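PDB 7OCX: protein pid-3 from Caenorhabditis elegans, which pairs through its RNA recognition motif domain with TOFU-6, an interaction of the PETISCO complex in piRNA biogenesis. Local coordinates for residues G19-G22 and M23-T26. Sequence-based numbering, arbitrary orientation.
Sequences GYPG and MLNT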
ATOM      1  N   GLY B  19      -7.475 -13.752  -3.867  1.00 40.54           N
ATOM      2  CA  GLY B  19      -6.228 -14.382  -4.234  1.00 35.44           C
ATOM      3  C   GLY B  19      -5.022 -13.978  -3.412  1.00 36.26           C
ATOM      4  O   GLY B  19      -3.974 -14.621  -3.554  1.00 31.11           O
ATOM      5  N   TYR B  20      -5.137 -12.932  -2.588  1.00 31.52           N
ATOM      6  CA  TYR B  20      -4.046 -12.465  -1.766  1.00 34.28           C
ATOM      7  C   TYR B  20      -3.821 -13.400  -0.589  1.00 30.65           C
ATOM      8  O   TYR B  20      -4.622 -14.293  -0.318  1.00 32.67           O
ATOM      9  CB  TYR B  20      -4.330 -11.054  -1.263  1.00 28.44           C
ATOM     10  CG  TYR B  20      -5.709 -10.889  -0.672  1.00 33.45           C
ATOM     11  CD1 TYR B  20      -6.023 -11.368   0.588  1.00 31.05           C
ATOM     12  CD2 TYR B  20      -6.734 -10.311  -1.425  1.00 34.49           C
ATOM     13  CE1 TYR B  20      -7.308 -11.224   1.123  1.00 32.61           C
ATOM     14  CE2 TYR B  20      -8.026 -10.177  -0.909  1.00 33.47           C
ATOM     15  CZ  TYR B  20      -8.304 -10.635   0.366  1.00 36.11           C
ATOM     16  OH  TYR B  20      -9.564 -10.482   0.879  1.00 35.76           O
ATOM     17  N   PRO B  21      -2.729 -13.208   0.149  1.00 32.68           N
ATOM     18  CA  PRO B  21      -2.423 -14.158   1.216  1.00 31.79           C
ATOM     19  C   PRO B  21      -3.509 -14.154   2.281  1.00 31.11           C
ATOM     20  O   PRO B  21      -4.093 -13.117   2.627  1.00 32.75           O
ATOM     21  CB  PRO B  21      -1.084 -13.663   1.767  1.00 33.24           C
ATOM     22  CG  PRO B  21      -0.453 -12.944   0.614  1.00 35.77           C
ATOM     23  CD  PRO B  21      -1.603 -12.304  -0.140  1.00 33.62           C
ATOM     24  N   GLY B  22      -3.743 -15.341   2.835  1.00 33.23           N
ATOM     25  CA  GLY B  22      -4.894 -15.572   3.686  1.00 37.69           C
ATOM     26  C   GLY B  22      -4.804 -14.916   5.051  1.00 40.52           C
ATOM     27  O   GLY B  22      -5.814 -14.832   5.757  1.00 41.02           O
ATOM     28  N   MET B  23      -3.636 -14.446   5.443  1.00 36.80           N
ATOM     29  CA  MET B  23      -3.552 -13.792   6.745  1.00 40.74           C
ATOM     30  C   MET B  23      -3.780 -12.286   6.679  1.00 40.92           C
ATOM     31  O   MET B  23      -3.734 -11.627   7.723  1.00 42.29           O
ATOM     32  CB  MET B  23      -2.202 -14.108   7.411  1.00 47.74           C
ATOM     33  CG  MET B  23      -0.995 -13.256   7.006  1.00 61.32           C
ATOM     34  SD  MET B  23      -0.279 -13.613   5.375  1.00 61.85           S
ATOM     35  CE  MET B  23      -0.374 -15.398   5.278  1.00 48.44           C
ATOM     36  N   LEU B  24      -4.061 -11.716   5.508  1.00 35.35           N
ATOM     37  CA  LEU B  24      -4.164 -10.261   5.437  1.00 37.44           C
ATOM     38  C   LEU B  24      -5.368  -9.751   6.219  1.00 36.23           C
ATOM     39  O   LEU B  24      -6.438 -10.364   6.216  1.00 39.28           O
ATOM     40  CB  LEU B  24      -4.273  -9.781   3.996  1.00 36.16           C
ATOM     41  CG  LEU B  24      -3.072  -9.801   3.067  1.00 38.29           C
ATOM     42  CD1 LEU B  24      -3.444  -8.896   1.899  1.00 34.21           C
ATOM     43  CD2 LEU B  24      -1.843  -9.290   3.706  1.00 38.10           C
ATOM     44  N   ASN B  25      -5.207  -8.607   6.877  1.00 35.99           N
ATOM     45  CA  ASN B  25      -6.331  -7.976   7.545  1.00 35.38           C
ATOM     46  C   ASN B  25      -6.847  -6.860   6.645  1.00 32.49           C
ATOM     47  O   ASN B  25      -6.344  -6.628   5.537  1.00 30.35           O
ATOM     48  CB  ASN B  25      -5.968  -7.447   8.938  1.00 34.16           C
ATOM     49  CG  ASN B  25      -4.841  -6.430   8.911  1.00 31.75           C
ATOM     50  OD1 ASN B  25      -4.600  -5.784   7.889  1.00 31.62           O
ATOM     51  ND2 ASN B  25      -4.214  -6.209  10.070  1.00 32.58           N
ATOM     52  N   THR B  26      -7.857  -6.136   7.125  1.00 33.05           N
ATOM     53  CA  THR B  26      -8.457  -5.136   6.247  1.00 36.35           C
ATOM     54  C   THR B  26      -7.460  -4.065   5.837  1.00 29.27           C
ATOM     55  O   THR B  26      -7.484  -3.589   4.700  1.00 29.80           O
ATOM     56  CB  THR B  26      -9.693  -4.510   6.884  1.00 33.11           C
ATOM     57  OG1 THR B  26      -9.348  -3.858   8.104  1.00 42.43           O
ATOM     58  CG2 THR B  26     -10.714  -5.579   7.160  1.00 42.62           C
TER
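L24 lays its CD1 methyl against the root of the Y20 side chain, 3.8 Å from ring atom CD1 and 3.9 Å from Y20 CB, so the leucine meets the part of the tyrosine nearest the backbone and approaches the ring at a slant. In Y20 the ring starts between its own N and carbonyl carbon (chi1 48°), a rotamer that leaves it buried, where it touches I29 and L32 of helix 26-32, L71 of strand 70-72 and L77 of strand 75-81. L24 also touches L32, and the two residues thus join the loop to the same helix. The chain then reverses in a type I beta turn from P21 to L24. Its closing bond runs from L24 N to P21 O, 3.2 Å long and nearly straight at the hydrogen (164°), although the donor stands well above the carbonyl plane. The same oxygen has L24 CG beside it at 3.5 Å, so the base of the leucine side chain packs beside the acceptor. M23, at the third position of the turn, folds back alongside P21: chi1 (83°) and the bend at chi2 bring SD to 3.7 Å from P21 CB, and chi3 turns CE so that it stays near that carbon, at 4.0 Å. This proline–methionine patch faces the partner protein, P21 packing on L14 and M23 on Y12 of the TOFU-6 chain. Farther on, N25 takes the N-cap position of helix 26-32, its OD1 accepting from G28 N, while its ND2 donates to V38 O of the second PID-3 subunit. The whole is the loop that leads from the first strand of an RRM fold into its first helix, a beta turn followed by an asparagine N-cap, here lying at contacts with two other chains.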